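Long-range contacts in aminoglycoside N(3)-acetyltransferase III (Serratia marcescens, PDB 7LAO), which catalyses transfer of an acetyl group from acetyl-CoA to the 3-amino group of 2-deoxystreptamine antibiotics, giving resistance to gentamicin, kanamycin, tobramycin and related drugs: residues A[59-64]-A[119-124]; A[54-59]-A[125-130]; A[186-191]-A[202-207]. All blocks are in the same frame, centred on the assembly; numbering follows the deposited sequence.

In the fold
After strand 23-28 and helix 40-51 the chain runs through strand 56-60 of the mixed sheet and out into the loop at 61-64. After an excursion that includes helix 102-108 and the short strand 113-114, it comes back antiparallel along strand 122-125. Interaction 1 closes this excursion, and interaction 2 encloses it with a slightly longer loop that ends at the start of helix 129-133. The two contacts share Gly59 and join the same pair of neighbouring strands. Interaction 3 comes later, in series with both, and closes the hairpin 185-192/200-207. Its Met190 packs against Asp119 and Trp63, and its Pro191 against Trp63, whereas interaction 2 remains about 14 Å away between nearest atoms.

Interaction 1. Residues A[59-64]-A[119-124]; sequences GYASWD and DASMVA. With EPE (4-(2-hydroxyethyl)-1-piperazine ethanesulfonic acid), chain B.
Gly59 and Val123 form an antiparallel hydrogen-bonded pair, with Gly59 N donating to Val123 O and Val123 N to Gly59 O, and Tyr60 and Met122 follow as the neighbouring non-hydrogen-bonded pair before both strands give way to loop. There Ser121 O takes over as a shared acceptor: Ser62 N reaches it in an almost straight bond of 2.8 Å (176°), whereas Ala61 N makes a weak, bent one. The Ser62 hydroxyl adds a third link, its OG donating to Asp119 O at 2.9 Å.

Val123 CG1 lies 3.8 Å from Gly59 CA, close packing that the lack of a side chain at Gly59 eases. On the other face of the sheet Tyr60 and Met122 meet. The tyrosine CG stands anti to the backbone N (chi1 -173°), and the end of the ring comes nearer the second segment; its CD1 touches Met122 CE at 3.7 Å, and the sulfur lies obliquely to the ring in a Met-aromatic contact, 4.8 Å from SD to the ring centroid. The carbonyl oxygens of Ala120 and Ser121 come up to the ring edge, near its plane. Phe99 stacks on the same ring.

Beyond the strand ends, the contact borders a bound HEPES molecule, probably from the crystallisation liquor. Asp119 OD2 accepts from both its hydroxyl O8 at 2.8 Å and its piperazine N4 at 2.9 Å, while Tyr60 OH makes at most a weak contact with O8. The other carboxylate oxygen, OD1, is hydrogen-bonded to Ser66 OG, a second hold that would limit rotation of the carboxylate. OD2 thus takes two donors from one ligand, and donation from N4 is consistent with a protonated piperazine nitrogen whose charge the carboxylate would balance.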
loop_
_atom_site.group_PDB
_atom_site.type_symbol
_atom_site.label_atom_id
_atom_site.label_comp_id
_atom_site.label_asym_id
_atom_site.label_seq_id
_atom_site.Cartn_x
_atom_site.Cartn_y
_atom_site.Cartn_z
ATOM N N GLY A 59 -3.606 4.635 2.002
ATOM C CA GLY A 59 -2.991 3.550 2.745
ATOM C C GLY A 59 -3.379 2.226 2.139
ATOM O O GLY A 59 -4.436 2.096 1.500
ATOM N N TYR A 60 -2.545 1.219 2.386
ATOM C CA TYR A 60 -2.763 -0.129 1.862
ATOM C C TYR A 60 -3.435 -0.955 2.946
ATOM O O TYR A 60 -2.779 -1.482 3.845
ATOM C CB TYR A 60 -1.436 -0.720 1.416
ATOM C CG TYR A 60 -1.430 -2.030 0.699
ATOM C CD1 TYR A 60 -2.595 -2.599 0.155
ATOM C CD2 TYR A 60 -0.239 -2.726 0.573
ATOM C CE1 TYR A 60 -2.545 -3.831 -0.503
ATOM C CE2 TYR A 60 -0.172 -3.945 -0.070
ATOM C CZ TYR A 60 -1.314 -4.493 -0.621
ATOM O OH TYR A 60 -1.229 -5.710 -1.252
ATOM N N ALA A 61 -4.769 -1.070 2.864
ATOM C CA ALA A 61 -5.531 -1.628 3.984
ATOM C C ALA A 61 -5.657 -3.145 3.896
ATOM O O ALA A 61 -5.530 -3.848 4.904
ATOM C CB ALA A 61 -6.929 -1.001 4.046
ATOM N N SER A 62 -5.968 -3.660 2.715
ATOM C CA SER A 62 -6.119 -5.112 2.519
ATOM C C SER A 62 -7.220 -5.589 3.479
ATOM O O SER A 62 -8.174 -4.841 3.758
ATOM C CB SER A 62 -4.776 -5.815 2.668
ATOM O OG SER A 62 -4.944 -7.234 2.640
ATOM N N TRP A 63 -7.115 -6.792 4.032
ATOM C CA TRP A 63 -8.224 -7.362 4.790
ATOM C C TRP A 63 -7.675 -8.395 5.766
ATOM O O TRP A 63 -6.880 -9.251 5.368
ATOM C CB TRP A 63 -9.224 -7.996 3.806
ATOM C CG TRP A 63 -10.527 -8.552 4.388
ATOM C CD1 TRP A 63 -11.100 -8.245 5.582
ATOM C CD2 TRP A 63 -11.376 -9.523 3.767
ATOM N NE1 TRP A 63 -12.282 -8.956 5.746
ATOM C CE2 TRP A 63 -12.470 -9.749 4.641
ATOM C CE3 TRP A 63 -11.327 -10.217 2.551
ATOM C CZ2 TRP A 63 -13.490 -10.644 4.342
ATOM C CZ3 TRP A 63 -12.347 -11.099 2.249
ATOM C CH2 TRP A 63 -13.417 -11.308 3.144
ATOM N N ASP A 64 -8.136 -8.349 7.023
ATOM C CA ASP A 64 -7.670 -9.294 8.029
ATOM C C ASP A 64 -8.247 -10.700 7.866
ATOM O O ASP A 64 -7.805 -11.606 8.582
ATOM C CB ASP A 64 -7.962 -8.748 9.446
ATOM C CG ASP A 64 -9.461 -8.617 9.757
ATOM O OD1 ASP A 64 -9.826 -8.811 10.930
ATOM O OD2 ASP A 64 -10.278 -8.333 8.849
ATOM N N ASP A 119 -8.548 -8.358 -1.245
ATOM C CA ASP A 119 -7.180 -8.673 -0.851
ATOM C C ASP A 119 -6.240 -7.476 -1.007
ATOM O O ASP A 119 -5.299 -7.329 -0.219
ATOM C CB ASP A 119 -6.671 -9.878 -1.634
ATOM C CG ASP A 119 -5.319 -10.341 -1.152
ATOM O OD1 ASP A 119 -5.231 -11.057 -0.134
ATOM O OD2 ASP A 119 -4.342 -9.931 -1.793
ATOM N N ALA A 120 -6.480 -6.597 -1.980
ATOM C CA ALA A 120 -5.582 -5.472 -2.230
ATOM C C ALA A 120 -6.197 -4.151 -1.798
ATOM O O ALA A 120 -5.725 -3.092 -2.191
ATOM C CB ALA A 120 -5.196 -5.423 -3.704
ATOM N N SER A 121 -7.241 -4.203 -0.981
ATOM C CA SER A 121 -8.028 -3.025 -0.646
ATOM C C SER A 121 -7.183 -1.827 -0.220
ATOM O O SER A 121 -6.229 -1.943 0.569
ATOM C CB SER A 121 -8.996 -3.412 0.470
ATOM O OG SER A 121 -9.765 -2.306 0.863
ATOM N N MET A 122 -7.559 -0.660 -0.722
ATOM C CA MET A 122 -6.868 0.586 -0.420
ATOM C C MET A 122 -7.827 1.538 0.279
ATOM O O MET A 122 -9.019 1.513 0.012
ATOM C CB MET A 122 -6.361 1.272 -1.698
ATOM C CG MET A 122 -5.483 0.396 -2.534
ATOM S SD MET A 122 -3.762 0.412 -1.942
ATOM C CE MET A 122 -3.130 -0.827 -3.059
ATOM N N VAL A 123 -7.297 2.384 1.167
ATOM C CA VAL A 123 -8.092 3.409 1.829
ATOM C C VAL A 123 -7.512 4.730 1.356
ATOM O O VAL A 123 -6.282 4.854 1.206
ATOM C CB VAL A 123 -8.073 3.283 3.380
ATOM C CG1 VAL A 123 -6.585 3.277 3.936
ATOM C CG2 VAL A 123 -8.813 4.420 4.021
ATOM N N ALA A 124 -8.381 5.707 1.092
ATOM C CA ALA A 124 -7.963 7.067 0.718
ATOM C C ALA A 124 -8.920 8.109 1.292
ATOM O O ALA A 124 -10.128 7.855 1.450
ATOM C CB ALA A 124 -7.875 7.273 -0.792
HETATM N N1 EPE B . -1.834 -10.309 1.522
HETATM C C2 EPE B . -1.003 -11.042 0.543
HETATM C C3 EPE B . -1.378 -10.787 -0.917
HETATM N N4 EPE B . -1.564 -9.384 -1.214
HETATM C C5 EPE B . -1.788 -8.465 -0.117
HETATM C C6 EPE B . -2.571 -9.151 0.983
HETATM C C7 EPE B . -1.049 -8.869 -2.468
HETATM C C8 EPE B . -2.117 -8.747 -3.537
HETATM O O8 EPE B . -3.060 -7.807 -3.083
HETATM C C9 EPE B . -2.813 -11.244 2.069
HETATM C C10 EPE B . -2.501 -11.471 3.531
HETATM S S EPE B . -3.230 -13.037 4.030
HETATM O O1S EPE B . -4.641 -12.809 4.348
HETATM O O2S EPE B . -2.553 -13.530 5.237
HETATM O O3S EPE B . -3.059 -13.981 2.917
#

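Interaction 2. Residues A[54-59]-A[125-130]; sequences AGTLMG and VGPLAA
Val125 pairs with Leu57 as the last antiparallel hydrogen-bonded pair between these strands: Val125 N donates to Leu57 O and Leu57 N to Val125 O, each at 2.9 Å. The same Val125 oxygen also receives a CA-H...O contact from Thr56 and a hydrogen bond from Arg48 NH2, while Arg48 NH1 binds Gly55 O, so one guanidinium group of helix 40-51 bridges both backbone segments where they part.

Gly126 comes next, with backbone angles (phi 128°) that suit glycine, and its CA faces Gly55 O. Pro127 then sets CD and CG against the carbonyl oxygens ahead of the strand, with CD 3.1 Å from Gly55 O and CG 3.2 Å from Ala54 O. The Thr56 side chain and the proline ring run past one another in opposing senses; Pro127 CD lies 3.3 Å from Thr56 OG1.

At Leu128 the threonine hydroxyl becomes the main polar link. Its OG1 stands anti to the carbonyl carbon of Thr56 (chi1 -67°) and accepts Leu128 N in a nearly straight bond of 3.1 Å (165°). Thr56 CG2, on the other branch, turns to Val125 O. Leu128 CB packs beside the hydroxyl, 3.6 Å from Thr56 OG1. Ala129 N then bonds back to Gly126 O, completing a type I turn from Gly126 to Ala129.

The arrangement is a strand-to-helix transition at the end of a sheet pair: strand 122-125 leaves its partner through a Gly-Pro turn and enters helix 129-133, with a threonine side chain of the adjacent strand bonding the backbone N of Leu128, the N-cap residue of that helix.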
loop_
_atom_site.group_PDB
_atom_site.type_symbol
_atom_site.label_atom_id
_atom_site.label_comp_id
_atom_site.label_asym_id
_atom_site.label_seq_id
_atom_site.Cartn_x
_atom_site.Cartn_y
_atom_site.Cartn_z
ATOM N N ALA A 54 -6.743 20.178 1.021
ATOM C CA ALA A 54 -6.625 19.828 -0.395
ATOM C C ALA A 54 -5.800 18.572 -0.641
ATOM O O ALA A 54 -5.824 18.030 -1.766
ATOM C CB ALA A 54 -6.003 20.990 -1.176
ATOM N N GLY A 55 -5.074 18.092 0.371
ATOM C CA GLY A 55 -4.270 16.896 0.234
ATOM C C GLY A 55 -5.092 15.635 0.368
ATOM O O GLY A 55 -6.226 15.620 0.888
ATOM N N THR A 56 -4.493 14.547 -0.072
ATOM C CA THR A 56 -5.118 13.241 0.035
ATOM C C THR A 56 -4.155 12.276 0.719
ATOM O O THR A 56 -2.962 12.262 0.439
ATOM C CB THR A 56 -5.527 12.719 -1.345
ATOM O OG1 THR A 56 -6.580 13.543 -1.868
ATOM C CG2 THR A 56 -6.076 11.307 -1.250
ATOM N N LEU A 57 -4.652 11.505 1.674
ATOM C CA LEU A 57 -3.836 10.476 2.288
ATOM C C LEU A 57 -4.313 9.141 1.786
ATOM O O LEU A 57 -5.511 8.942 1.570
ATOM C CB LEU A 57 -3.969 10.487 3.837
ATOM C CG LEU A 57 -3.835 11.847 4.515
ATOM C CD1 LEU A 57 -4.212 11.786 6.024
ATOM C CD2 LEU A 57 -2.374 12.333 4.258
ATOM N N MET A 58 -3.398 8.193 1.728
ATOM C CA MET A 58 -3.730 6.890 1.194
ATOM C C MET A 58 -2.995 5.803 1.945
ATOM O O MET A 58 -1.866 5.998 2.434
ATOM C CB MET A 58 -3.364 6.828 -0.283
ATOM C CG MET A 58 -3.761 5.553 -0.995
ATOM S SD MET A 58 -3.414 5.740 -2.806
ATOM C CE MET A 58 -3.662 4.058 -3.380
ATOM N N GLY A 59 -3.606 4.635 2.002
ATOM C CA GLY A 59 -2.991 3.550 2.745
ATOM C C GLY A 59 -3.379 2.226 2.139
ATOM O O GLY A 59 -4.436 2.096 1.500
ATOM N N VAL A 125 -8.382 9.301 1.561
ATOM C CA VAL A 125 -9.128 10.351 2.268
ATOM C C VAL A 125 -8.671 11.694 1.755
ATOM O O VAL A 125 -7.487 12.038 1.923
ATOM C CB VAL A 125 -8.867 10.339 3.792
ATOM C CG1 VAL A 125 -9.995 11.055 4.481
ATOM C CG2 VAL A 125 -8.579 8.960 4.323
ATOM N N GLY A 126 -9.616 12.503 1.241
ATOM C CA GLY A 126 -9.280 13.766 0.630
ATOM C C GLY A 126 -9.894 13.875 -0.764
ATOM O O GLY A 126 -10.614 12.978 -1.206
ATOM N N PRO A 127 -9.597 14.962 -1.475
ATOM C CA PRO A 127 -10.247 15.177 -2.800
ATOM C C PRO A 127 -10.112 14.004 -3.744
ATOM O O PRO A 127 -10.987 13.834 -4.611
ATOM C CB PRO A 127 -9.524 16.416 -3.362
ATOM C CG PRO A 127 -8.892 17.114 -2.123
ATOM C CD PRO A 127 -8.604 16.001 -1.142
ATOM N N LEU A 128 -9.016 13.253 -3.698
ATOM C CA LEU A 128 -8.800 12.200 -4.688
ATOM C C LEU A 128 -9.337 10.866 -4.202
ATOM O O LEU A 128 -9.076 9.845 -4.819
ATOM C CB LEU A 128 -7.321 12.110 -5.091
ATOM C CG LEU A 128 -6.868 13.245 -5.976
ATOM C CD1 LEU A 128 -5.309 13.263 -6.110
ATOM C CD2 LEU A 128 -7.526 13.098 -7.403
ATOM N N ALA A 129 -10.192 10.851 -3.167
ATOM C CA ALA A 129 -10.478 9.562 -2.519
ATOM C C ALA A 129 -11.195 8.583 -3.463
ATOM O O ALA A 129 -10.843 7.400 -3.503
ATOM C CB ALA A 129 -11.311 9.768 -1.247
ATOM N N ALA A 130 -12.305 9.013 -4.097
ATOM C CA ALA A 130 -13.026 8.125 -5.024
ATOM C C ALA A 130 -12.184 7.849 -6.279
ATOM O O ALA A 130 -12.129 6.715 -6.775
ATOM C CB ALA A 130 -14.359 8.738 -5.441
#

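Interaction 3. Residues A[186-191]-A[202-207]; sequences VTYEMP and ELAEDF
Val186 and Asp206, Tyr188 and Ala204, and Met190 and Glu202 are the hydrogen-bonded pairs of an antiparallel beta hairpin, a two-stranded sheet apart from the main one. At the Val186 end the two amides and carbonyls satisfy each other, Val186 N reaching Asp206 O at 2.8 Å. Met190 and Glu202 do likewise at the other end, with Met190 N 2.9 Å from Glu202 O. In the middle Tyr188 N reaches Ala204 O at a longer 3.2 Å, and Ala204 N returns to Tyr188 O, whose position is less certain.

The outward amides of the first strand find partners in a loop: Thr187 N donates to Asn73 OD1 and Glu189 N to Thr71 OG1. Asp206 OD1 uses its anti lone pair for Phe207 N, while OD2 accepts the amide of Ala141.

Tyr188 CG lies between the backbone N and the carbonyl carbon (chi1 51°). The end of the ring comes nearer the second strand, with Ala204 CB over one face, offset toward its rim and 4.0 Å from the centroid, in a CH-pi contact. A water lies beyond, 3.0 Å from Tyr188 OH, and donates to Asp206 OD2 at 2.8 Å.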
loop_
_atom_site.group_PDB
_atom_site.type_symbol
_atom_site.label_atom_id
_atom_site.label_comp_id
_atom_site.label_asym_id
_atom_site.label_seq_id
_atom_site.Cartn_x
_atom_site.Cartn_y
_atom_site.Cartn_z
ATOM N N VAL A 186 0.139 -15.440 -10.264
ATOM C CA VAL A 186 -0.576 -16.280 -9.314
ATOM C C VAL A 186 -2.058 -16.217 -9.647
ATOM O O VAL A 186 -2.509 -15.370 -10.423
ATOM C CB VAL A 186 -0.368 -15.856 -7.846
ATOM C CG1 VAL A 186 1.105 -15.940 -7.460
ATOM C CG2 VAL A 186 -0.888 -14.444 -7.618
ATOM N N THR A 187 -2.819 -17.133 -9.035
ATOM C CA THR A 187 -4.274 -17.151 -9.105
ATOM C C THR A 187 -4.854 -17.412 -7.727
ATOM O O THR A 187 -4.340 -18.238 -6.969
ATOM C CB THR A 187 -4.781 -18.225 -10.069
ATOM O OG1 THR A 187 -4.353 -19.527 -9.636
ATOM C CG2 THR A 187 -4.200 -17.960 -11.403
ATOM N N TYR A 188 -5.941 -16.720 -7.414
ATOM C CA TYR A 188 -6.658 -16.970 -6.174
ATOM C C TYR A 188 -8.117 -16.606 -6.403
ATOM O O TYR A 188 -8.511 -16.214 -7.507
ATOM C CB TYR A 188 -6.034 -16.187 -5.015
ATOM C CG TYR A 188 -5.861 -14.722 -5.330
ATOM C CD1 TYR A 188 -6.877 -13.818 -5.064
ATOM C CD2 TYR A 188 -4.685 -14.247 -5.911
ATOM C CE1 TYR A 188 -6.732 -12.480 -5.352
ATOM C CE2 TYR A 188 -4.535 -12.900 -6.215
ATOM C CZ TYR A 188 -5.567 -12.021 -5.928
ATOM O OH TYR A 188 -5.450 -10.679 -6.210
ATOM N N GLU A 189 -8.927 -16.772 -5.356
ATOM C CA GLU A 189 -10.353 -16.462 -5.429
ATOM C C GLU A 189 -10.756 -15.554 -4.274
ATOM O O GLU A 189 -10.211 -15.647 -3.172
ATOM C CB GLU A 189 -11.228 -17.727 -5.425
ATOM C CG GLU A 189 -11.460 -18.325 -6.818
ATOM C CD GLU A 189 -12.457 -19.492 -6.835
ATOM O OE1 GLU A 189 -12.277 -20.412 -7.666
ATOM O OE2 GLU A 189 -13.425 -19.488 -6.034
ATOM N N MET A 190 -11.717 -14.661 -4.544
ATOM C CA MET A 190 -12.202 -13.687 -3.579
ATOM C C MET A 190 -13.725 -13.593 -3.607
ATOM O O MET A 190 -14.330 -13.608 -4.689
ATOM C CB MET A 190 -11.627 -12.286 -3.829
ATOM C CG MET A 190 -10.096 -12.144 -3.860
ATOM S SD MET A 190 -9.253 -12.416 -2.277
ATOM C CE MET A 190 -10.157 -11.395 -1.160
ATOM N N PRO A 191 -14.364 -13.447 -2.436
ATOM C CA PRO A 191 -15.813 -13.204 -2.379
ATOM C C PRO A 191 -16.176 -11.800 -2.839
ATOM O O PRO A 191 -15.951 -10.817 -2.122
ATOM C CB PRO A 191 -16.131 -13.414 -0.892
ATOM C CG PRO A 191 -14.871 -13.053 -0.185
ATOM C CD PRO A 191 -13.752 -13.476 -1.091
ATOM N N GLU A 202 -15.174 -15.246 -7.053
ATOM C CA GLU A 202 -14.701 -14.947 -8.359
ATOM C C GLU A 202 -13.216 -15.058 -8.321
ATOM O O GLU A 202 -12.557 -14.957 -7.308
ATOM C CB GLU A 202 -15.085 -13.567 -8.778
ATOM C CG GLU A 202 -15.426 -13.434 -10.232
ATOM C CD GLU A 202 -16.070 -12.101 -10.476
ATOM O OE1 GLU A 202 -15.320 -11.105 -10.643
ATOM O OE2 GLU A 202 -17.313 -12.036 -10.453
ATOM N N LEU A 203 -12.694 -15.199 -9.455
ATOM C CA LEU A 203 -11.341 -15.619 -9.548
ATOM C C LEU A 203 -10.485 -14.481 -10.052
ATOM O O LEU A 203 -10.918 -13.694 -10.903
ATOM C CB LEU A 203 -11.210 -16.835 -10.468
ATOM C CG LEU A 203 -9.789 -17.349 -10.713
ATOM C CD1 LEU A 203 -9.163 -17.832 -9.415
ATOM C CD2 LEU A 203 -9.789 -18.454 -11.758
ATOM N N ALA A 204 -9.266 -14.376 -9.520
ATOM C CA ALA A 204 -8.275 -13.443 -10.024
ATOM C C ALA A 204 -7.056 -14.165 -10.585
ATOM O O ALA A 204 -6.685 -15.256 -10.133
ATOM C CB ALA A 204 -7.825 -12.476 -8.917
ATOM N N GLU A 205 -6.360 -13.440 -11.459
ATOM C CA GLU A 205 -5.103 -13.843 -12.083
ATOM C C GLU A 205 -4.278 -12.551 -12.058
ATOM O O GLU A 205 -4.666 -11.568 -12.687
ATOM C CB GLU A 205 -5.329 -14.311 -13.518
ATOM C CG GLU A 205 -4.129 -14.122 -14.430
ATOM C CD GLU A 205 -3.312 -15.389 -14.589
ATOM O OE1 GLU A 205 -2.927 -15.711 -15.732
ATOM O OE2 GLU A 205 -3.057 -16.065 -13.570
ATOM N N ASP A 206 -3.151 -12.535 -11.344
ATOM C CA ASP A 206 -2.384 -11.306 -11.225
ATOM C C ASP A 206 -0.915 -11.640 -11.022
ATOM O O ASP A 206 -0.539 -12.795 -10.818
ATOM C CB ASP A 206 -2.919 -10.431 -10.081
ATOM C CG ASP A 206 -2.917 -8.949 -10.424
ATOM O OD1 ASP A 206 -1.940 -8.504 -11.071
ATOM O OD2 ASP A 206 -3.883 -8.230 -10.058
ATOM N N PHE A 207 -0.085 -10.603 -11.103
ATOM C CA PHE A 207 1.339 -10.751 -10.866
ATOM C C PHE A 207 1.594 -11.142 -9.405
ATOM O O PHE A 207 0.863 -10.753 -8.490
ATOM C CB PHE A 207 2.073 -9.447 -11.204
ATOM C CG PHE A 207 2.064 -9.095 -12.657
ATOM C CD1 PHE A 207 2.878 -9.767 -13.546
ATOM C CD2 PHE A 207 1.225 -8.093 -13.143
ATOM C CE1 PHE A 207 2.864 -9.445 -14.896
ATOM C CE2 PHE A 207 1.204 -7.774 -14.486
ATOM C CZ PHE A 207 2.044 -8.449 -15.357
HETATM O O HOH W 1 -6.178 -9.040 -8.648
#